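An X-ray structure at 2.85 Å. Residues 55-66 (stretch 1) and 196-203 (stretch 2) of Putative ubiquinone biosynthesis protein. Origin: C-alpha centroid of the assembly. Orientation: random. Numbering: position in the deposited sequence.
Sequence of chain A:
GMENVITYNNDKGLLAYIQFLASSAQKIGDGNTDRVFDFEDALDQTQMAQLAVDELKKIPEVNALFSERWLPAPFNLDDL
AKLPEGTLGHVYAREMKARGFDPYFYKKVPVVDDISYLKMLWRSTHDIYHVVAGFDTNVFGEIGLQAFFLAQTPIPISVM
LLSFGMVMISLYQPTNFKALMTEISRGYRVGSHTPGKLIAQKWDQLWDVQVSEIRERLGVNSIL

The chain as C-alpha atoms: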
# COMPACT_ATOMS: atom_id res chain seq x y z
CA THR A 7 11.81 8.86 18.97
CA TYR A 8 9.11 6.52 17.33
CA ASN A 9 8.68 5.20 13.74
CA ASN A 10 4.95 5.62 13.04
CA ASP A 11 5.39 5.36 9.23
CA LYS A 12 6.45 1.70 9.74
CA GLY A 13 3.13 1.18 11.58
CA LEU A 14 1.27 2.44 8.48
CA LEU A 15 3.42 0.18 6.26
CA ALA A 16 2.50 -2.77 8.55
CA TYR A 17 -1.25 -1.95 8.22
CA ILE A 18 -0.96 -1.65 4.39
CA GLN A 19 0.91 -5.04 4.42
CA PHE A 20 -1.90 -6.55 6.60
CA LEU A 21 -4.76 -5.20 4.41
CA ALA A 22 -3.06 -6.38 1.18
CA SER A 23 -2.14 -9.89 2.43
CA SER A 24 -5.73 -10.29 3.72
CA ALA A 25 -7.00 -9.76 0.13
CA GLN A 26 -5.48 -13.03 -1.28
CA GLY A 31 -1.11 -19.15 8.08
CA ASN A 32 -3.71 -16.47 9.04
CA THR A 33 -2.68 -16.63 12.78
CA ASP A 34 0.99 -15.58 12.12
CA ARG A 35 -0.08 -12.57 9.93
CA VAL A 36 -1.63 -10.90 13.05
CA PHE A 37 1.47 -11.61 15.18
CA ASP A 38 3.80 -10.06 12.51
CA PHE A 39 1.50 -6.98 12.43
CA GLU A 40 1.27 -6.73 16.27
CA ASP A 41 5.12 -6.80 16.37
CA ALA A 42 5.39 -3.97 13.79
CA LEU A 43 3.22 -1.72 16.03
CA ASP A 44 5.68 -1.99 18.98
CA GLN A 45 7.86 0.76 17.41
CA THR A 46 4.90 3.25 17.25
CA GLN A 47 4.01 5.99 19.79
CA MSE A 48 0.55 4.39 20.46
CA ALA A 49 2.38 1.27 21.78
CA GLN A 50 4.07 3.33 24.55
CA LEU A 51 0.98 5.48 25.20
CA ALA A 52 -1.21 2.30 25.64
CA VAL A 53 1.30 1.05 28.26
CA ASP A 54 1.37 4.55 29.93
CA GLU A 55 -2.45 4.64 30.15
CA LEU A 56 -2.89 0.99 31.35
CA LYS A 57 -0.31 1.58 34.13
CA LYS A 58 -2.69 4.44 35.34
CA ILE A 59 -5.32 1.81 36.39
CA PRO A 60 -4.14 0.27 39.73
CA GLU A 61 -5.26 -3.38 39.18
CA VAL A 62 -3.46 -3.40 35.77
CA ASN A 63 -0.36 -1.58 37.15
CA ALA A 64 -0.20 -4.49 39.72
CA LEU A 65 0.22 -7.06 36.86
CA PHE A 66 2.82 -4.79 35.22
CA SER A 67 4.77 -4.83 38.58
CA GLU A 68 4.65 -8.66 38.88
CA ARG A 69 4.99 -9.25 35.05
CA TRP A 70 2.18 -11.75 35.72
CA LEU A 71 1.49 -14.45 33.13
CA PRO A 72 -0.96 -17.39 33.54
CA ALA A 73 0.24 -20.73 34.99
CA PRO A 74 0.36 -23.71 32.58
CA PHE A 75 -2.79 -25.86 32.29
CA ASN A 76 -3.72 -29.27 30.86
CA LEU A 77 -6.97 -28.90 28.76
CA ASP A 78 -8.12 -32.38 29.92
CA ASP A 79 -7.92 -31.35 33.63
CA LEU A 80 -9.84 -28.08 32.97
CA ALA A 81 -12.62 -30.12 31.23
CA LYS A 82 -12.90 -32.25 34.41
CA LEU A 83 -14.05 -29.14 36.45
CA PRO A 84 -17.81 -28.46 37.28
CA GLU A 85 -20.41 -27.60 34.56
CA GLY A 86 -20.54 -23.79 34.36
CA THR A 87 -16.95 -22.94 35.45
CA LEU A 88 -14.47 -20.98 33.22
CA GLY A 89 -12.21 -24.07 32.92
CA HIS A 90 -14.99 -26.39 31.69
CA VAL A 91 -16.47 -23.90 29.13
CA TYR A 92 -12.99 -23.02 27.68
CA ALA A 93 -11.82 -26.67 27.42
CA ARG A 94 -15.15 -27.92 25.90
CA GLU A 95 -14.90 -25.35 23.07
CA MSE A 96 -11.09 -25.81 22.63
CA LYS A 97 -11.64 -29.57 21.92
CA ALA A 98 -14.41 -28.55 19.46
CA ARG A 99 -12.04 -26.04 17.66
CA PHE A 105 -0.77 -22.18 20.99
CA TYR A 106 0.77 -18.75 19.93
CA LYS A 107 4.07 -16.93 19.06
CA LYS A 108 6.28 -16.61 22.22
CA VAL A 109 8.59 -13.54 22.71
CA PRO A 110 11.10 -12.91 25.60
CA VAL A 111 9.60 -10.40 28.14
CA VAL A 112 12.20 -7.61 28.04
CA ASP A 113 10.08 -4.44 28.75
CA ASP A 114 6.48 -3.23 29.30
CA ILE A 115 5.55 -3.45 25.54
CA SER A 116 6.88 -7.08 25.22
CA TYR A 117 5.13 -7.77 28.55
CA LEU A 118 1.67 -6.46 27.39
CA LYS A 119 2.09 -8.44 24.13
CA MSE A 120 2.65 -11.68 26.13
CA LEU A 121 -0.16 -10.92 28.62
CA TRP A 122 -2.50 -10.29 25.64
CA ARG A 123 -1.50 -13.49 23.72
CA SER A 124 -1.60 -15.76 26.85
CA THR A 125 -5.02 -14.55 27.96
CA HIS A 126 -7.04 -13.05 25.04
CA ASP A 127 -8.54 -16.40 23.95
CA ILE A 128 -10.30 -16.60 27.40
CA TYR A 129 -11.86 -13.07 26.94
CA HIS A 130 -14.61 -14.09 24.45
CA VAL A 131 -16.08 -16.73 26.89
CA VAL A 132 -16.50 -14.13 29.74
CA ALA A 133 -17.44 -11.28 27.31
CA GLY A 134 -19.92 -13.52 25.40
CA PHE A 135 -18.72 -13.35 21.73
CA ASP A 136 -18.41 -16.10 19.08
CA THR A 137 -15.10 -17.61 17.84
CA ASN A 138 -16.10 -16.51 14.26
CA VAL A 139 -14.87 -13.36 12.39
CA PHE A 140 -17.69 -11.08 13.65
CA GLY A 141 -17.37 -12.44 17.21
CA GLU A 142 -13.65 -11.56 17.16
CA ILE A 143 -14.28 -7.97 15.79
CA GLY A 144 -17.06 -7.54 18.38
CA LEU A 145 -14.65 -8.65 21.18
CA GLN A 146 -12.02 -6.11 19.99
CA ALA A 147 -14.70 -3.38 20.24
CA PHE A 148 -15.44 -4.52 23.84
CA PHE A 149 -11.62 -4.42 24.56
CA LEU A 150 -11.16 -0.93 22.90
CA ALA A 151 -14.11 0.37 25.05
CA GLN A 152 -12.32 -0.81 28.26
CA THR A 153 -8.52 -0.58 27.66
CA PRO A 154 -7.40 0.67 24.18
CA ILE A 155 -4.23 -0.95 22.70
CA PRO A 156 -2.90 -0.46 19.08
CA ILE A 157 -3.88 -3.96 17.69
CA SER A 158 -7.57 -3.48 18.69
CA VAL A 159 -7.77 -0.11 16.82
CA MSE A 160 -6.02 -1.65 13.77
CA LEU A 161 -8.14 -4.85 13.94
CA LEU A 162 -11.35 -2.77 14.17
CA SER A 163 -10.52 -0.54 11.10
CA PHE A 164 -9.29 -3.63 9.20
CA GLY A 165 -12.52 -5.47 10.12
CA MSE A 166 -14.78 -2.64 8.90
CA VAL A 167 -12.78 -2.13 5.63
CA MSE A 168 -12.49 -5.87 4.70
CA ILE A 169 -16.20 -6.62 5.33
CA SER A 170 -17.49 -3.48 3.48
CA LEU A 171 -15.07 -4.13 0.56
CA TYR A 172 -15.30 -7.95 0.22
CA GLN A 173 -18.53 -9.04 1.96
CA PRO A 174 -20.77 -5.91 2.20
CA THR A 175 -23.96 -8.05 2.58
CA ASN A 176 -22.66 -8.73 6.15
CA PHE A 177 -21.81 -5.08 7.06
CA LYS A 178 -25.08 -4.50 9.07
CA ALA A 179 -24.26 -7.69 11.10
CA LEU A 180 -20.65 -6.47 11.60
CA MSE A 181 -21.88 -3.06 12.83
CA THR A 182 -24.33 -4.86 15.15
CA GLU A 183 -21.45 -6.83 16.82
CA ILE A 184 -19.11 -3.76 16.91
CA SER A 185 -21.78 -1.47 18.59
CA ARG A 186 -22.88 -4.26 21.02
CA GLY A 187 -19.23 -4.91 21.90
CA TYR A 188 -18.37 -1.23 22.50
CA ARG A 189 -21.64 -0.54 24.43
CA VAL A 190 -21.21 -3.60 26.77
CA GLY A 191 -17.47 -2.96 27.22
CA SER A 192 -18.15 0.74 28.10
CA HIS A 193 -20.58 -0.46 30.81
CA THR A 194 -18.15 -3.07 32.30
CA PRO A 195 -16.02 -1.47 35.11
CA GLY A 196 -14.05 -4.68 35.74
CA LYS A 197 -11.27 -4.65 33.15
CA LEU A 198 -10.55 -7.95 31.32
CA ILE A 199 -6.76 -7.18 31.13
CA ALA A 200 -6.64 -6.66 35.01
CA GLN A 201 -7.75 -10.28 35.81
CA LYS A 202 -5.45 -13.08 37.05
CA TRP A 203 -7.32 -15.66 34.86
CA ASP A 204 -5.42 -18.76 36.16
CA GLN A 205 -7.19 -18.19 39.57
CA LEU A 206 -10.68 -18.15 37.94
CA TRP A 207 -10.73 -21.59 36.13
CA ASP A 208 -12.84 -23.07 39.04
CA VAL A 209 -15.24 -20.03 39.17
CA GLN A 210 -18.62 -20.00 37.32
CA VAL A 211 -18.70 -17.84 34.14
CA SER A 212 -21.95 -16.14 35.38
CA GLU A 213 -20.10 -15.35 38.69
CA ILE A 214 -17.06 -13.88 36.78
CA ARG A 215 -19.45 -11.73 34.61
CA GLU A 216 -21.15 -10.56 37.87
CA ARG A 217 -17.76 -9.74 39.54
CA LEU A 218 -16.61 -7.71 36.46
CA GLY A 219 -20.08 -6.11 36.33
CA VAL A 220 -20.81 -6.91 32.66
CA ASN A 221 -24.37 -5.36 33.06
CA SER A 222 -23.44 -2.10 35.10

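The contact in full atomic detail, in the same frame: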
# COMPACT_ATOMS: atom_id res chain seq x y z
N GLU A 55 -1.06 4.51 29.72
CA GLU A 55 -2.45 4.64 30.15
C GLU A 55 -2.96 3.45 30.98
O GLU A 55 -3.73 3.65 31.92
CB GLU A 55 -3.38 4.98 28.97
CG GLU A 55 -3.24 6.42 28.47
CD GLU A 55 -3.46 7.52 29.49
OE1 GLU A 55 -4.56 7.59 30.08
OE2 GLU A 55 -2.51 8.31 29.70
N LEU A 56 -2.53 2.22 30.63
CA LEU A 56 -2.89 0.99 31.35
C LEU A 56 -2.31 1.02 32.74
O LEU A 56 -3.02 0.71 33.70
CB LEU A 56 -2.37 -0.25 30.60
CG LEU A 56 -3.18 -0.74 29.41
CD1 LEU A 56 -2.37 -1.60 28.53
CD2 LEU A 56 -4.34 -1.57 29.87
N LYS A 57 -1.03 1.42 32.86
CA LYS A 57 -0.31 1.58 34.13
C LYS A 57 -0.92 2.66 35.07
O LYS A 57 -0.49 2.78 36.21
CB LYS A 57 1.18 1.84 33.87
CG LYS A 57 1.98 0.60 33.50
CD LYS A 57 3.46 0.96 33.37
CE LYS A 57 4.34 0.22 34.34
NZ LYS A 57 5.69 0.82 34.37
N LYS A 58 -1.93 3.43 34.58
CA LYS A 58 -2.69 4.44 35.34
C LYS A 58 -3.89 3.79 36.07
O LYS A 58 -4.45 4.39 36.97
CB LYS A 58 -3.15 5.62 34.44
CG LYS A 58 -2.00 6.53 34.01
CD LYS A 58 -2.47 7.74 33.20
CE LYS A 58 -1.29 8.63 32.91
NZ LYS A 58 -1.71 9.95 32.36
N ILE A 59 -4.27 2.56 35.69
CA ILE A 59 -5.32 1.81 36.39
C ILE A 59 -4.60 0.89 37.38
O ILE A 59 -3.74 0.11 36.94
CB ILE A 59 -6.44 1.16 35.52
CG1 ILE A 59 -6.96 -0.18 36.06
CG2 ILE A 59 -6.20 1.15 34.01
CD1 ILE A 59 -8.47 -0.15 36.29
N PRO A 60 -4.86 1.04 38.70
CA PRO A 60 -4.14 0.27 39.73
C PRO A 60 -4.07 -1.25 39.60
O PRO A 60 -3.00 -1.82 39.77
CB PRO A 60 -4.82 0.69 41.02
CG PRO A 60 -5.31 2.05 40.76
CD PRO A 60 -5.80 1.98 39.34
N GLU A 61 -5.20 -1.91 39.31
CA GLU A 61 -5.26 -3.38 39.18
C GLU A 61 -4.38 -3.92 38.06
O GLU A 61 -3.80 -5.00 38.20
CB GLU A 61 -6.71 -3.89 39.06
CG GLU A 61 -7.75 -2.85 38.68
CD GLU A 61 -8.18 -1.87 39.76
OE1 GLU A 61 -8.47 -2.31 40.89
OE2 GLU A 61 -8.22 -0.65 39.46
N VAL A 62 -4.25 -3.14 36.97
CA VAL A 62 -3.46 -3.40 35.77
C VAL A 62 -1.99 -3.16 36.14
O VAL A 62 -1.16 -4.06 36.00
CB VAL A 62 -3.95 -2.50 34.58
CG1 VAL A 62 -2.95 -2.52 33.44
CG2 VAL A 62 -5.33 -2.92 34.08
N ASN A 63 -1.69 -1.96 36.68
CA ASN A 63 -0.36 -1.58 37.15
C ASN A 63 0.25 -2.63 38.11
O ASN A 63 1.47 -2.77 38.16
CB ASN A 63 -0.40 -0.21 37.80
CG ASN A 63 0.97 0.33 38.10
OD1 ASN A 63 1.57 0.03 39.12
ND2 ASN A 63 1.47 1.15 37.21
N ALA A 64 -0.60 -3.39 38.83
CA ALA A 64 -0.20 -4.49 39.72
C ALA A 64 0.40 -5.62 38.87
O ALA A 64 1.51 -6.08 39.20
CB ALA A 64 -1.39 -5.00 40.52
N LEU A 65 -0.28 -6.03 37.76
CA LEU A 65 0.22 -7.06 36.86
C LEU A 65 1.50 -6.60 36.17
O LEU A 65 2.39 -7.41 35.96
CB LEU A 65 -0.80 -7.49 35.81
CG LEU A 65 -2.18 -8.02 36.25
CD1 LEU A 65 -2.90 -8.62 35.08
CD2 LEU A 65 -2.08 -9.05 37.33
N PHE A 66 1.61 -5.31 35.85
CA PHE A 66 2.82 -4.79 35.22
C PHE A 66 4.02 -4.92 36.17
O PHE A 66 5.13 -5.26 35.74
CB PHE A 66 2.59 -3.35 34.69
CG PHE A 66 2.03 -3.26 33.28
CD1 PHE A 66 0.66 -3.23 33.06
CD2 PHE A 66 2.87 -3.19 32.17
CE1 PHE A 66 0.15 -3.13 31.75
CE2 PHE A 66 2.36 -3.11 30.87
CZ PHE A 66 1.00 -3.07 30.67
N GLY A 196 -15.08 -3.67 35.54
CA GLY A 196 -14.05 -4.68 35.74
C GLY A 196 -13.34 -4.97 34.44
O GLY A 196 -13.92 -5.57 33.52
N LYS A 197 -12.09 -4.50 34.35
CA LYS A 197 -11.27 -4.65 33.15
C LYS A 197 -10.84 -6.10 32.94
O LYS A 197 -10.43 -6.75 33.89
CB LYS A 197 -10.03 -3.72 33.22
CG LYS A 197 -10.31 -2.26 33.61
CD LYS A 197 -10.89 -1.45 32.47
CE LYS A 197 -11.45 -0.14 32.94
NZ LYS A 197 -12.16 0.56 31.83
N LEU A 198 -10.96 -6.60 31.70
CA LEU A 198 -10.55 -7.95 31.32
C LEU A 198 -9.06 -8.14 31.59
O LEU A 198 -8.68 -9.07 32.29
CB LEU A 198 -10.80 -8.20 29.81
CG LEU A 198 -12.24 -8.33 29.31
CD1 LEU A 198 -12.25 -8.43 27.79
CD2 LEU A 198 -12.97 -9.52 29.97
N ILE A 199 -8.22 -7.22 31.04
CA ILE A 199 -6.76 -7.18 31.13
C ILE A 199 -6.21 -7.23 32.58
O ILE A 199 -5.11 -7.76 32.78
CB ILE A 199 -6.17 -6.01 30.26
CG1 ILE A 199 -4.70 -6.20 29.90
CG2 ILE A 199 -6.43 -4.63 30.84
CD1 ILE A 199 -4.44 -7.05 28.66
N ALA A 200 -7.00 -6.71 33.58
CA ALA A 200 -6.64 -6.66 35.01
C ALA A 200 -6.79 -7.97 35.79
O ALA A 200 -6.30 -8.07 36.91
CB ALA A 200 -7.44 -5.56 35.71
N GLN A 201 -7.45 -8.98 35.19
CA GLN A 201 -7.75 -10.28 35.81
C GLN A 201 -6.63 -11.31 35.76
O GLN A 201 -6.03 -11.51 34.70
CB GLN A 201 -9.04 -10.91 35.26
CG GLN A 201 -10.27 -10.01 35.24
CD GLN A 201 -10.48 -9.28 36.53
OE1 GLN A 201 -10.66 -9.87 37.60
NE2 GLN A 201 -10.49 -7.96 36.46
N LYS A 202 -6.40 -11.98 36.92
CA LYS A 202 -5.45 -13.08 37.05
C LYS A 202 -6.22 -14.38 36.72
O LYS A 202 -6.55 -15.16 37.61
CB LYS A 202 -4.84 -13.13 38.45
CG LYS A 202 -3.71 -12.14 38.65
CD LYS A 202 -3.06 -12.29 40.02
CE LYS A 202 -1.91 -11.33 40.22
NZ LYS A 202 -1.65 -11.07 41.66
N TRP A 203 -6.54 -14.56 35.42
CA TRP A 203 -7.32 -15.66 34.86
C TRP A 203 -7.07 -17.07 35.40
O TRP A 203 -8.03 -17.81 35.59
CB TRP A 203 -7.30 -15.64 33.31
CG TRP A 203 -7.80 -14.36 32.71
CD1 TRP A 203 -7.06 -13.37 32.13
CD2 TRP A 203 -9.16 -13.90 32.70
NE1 TRP A 203 -7.87 -12.34 31.73
CE2 TRP A 203 -9.17 -12.64 32.07
CE3 TRP A 203 -10.37 -14.43 33.18
CZ2 TRP A 203 -10.35 -11.90 31.89
CZ3 TRP A 203 -11.53 -13.71 33.00
CH2 TRP A 203 -11.52 -12.46 32.35

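No hydrogen bond or salt bridge joins the two stretches; 391 Å² of buried surface, summed over both sides, is held by van der Waals contact. In stretch 1 a type I turn from L56 to I59 (I59 N to L56 O, 3.0 Å) leads into the helix that begins at P60, with I59 as N-cap residue. Stretch 2 makes its own type I turn, L198 to Q201, closed by Q201 N to L198 O at 3.2 Å. The closest CA atoms across the stretches are those of V62 and A200, 4.6 Å apart.

V62, with chi1 t, places CG2 3.8 Å from both I199 CG2 and A200 CB. I199, also t at chi1, directs CG2 into the same pocket, where L56 CD2 meets it at 3.8 Å. L65 (m, t) reaches the turn's backbone: CD1 lies 3.3 Å from I199 O, a close apolar-to-carbonyl contact, while CD2 packs 3.7 Å from K202 CE, in the aliphatic part of that lysine. I59 has both chi angles between wells (145° and 123°), yet its CD1 still lies 3.9 Å from K197 CG. Q201 folds back through m, m torsions, and its NE2 donates to K197 O at 2.8 Å and 168°, linking the end of the turn to the residue just before it.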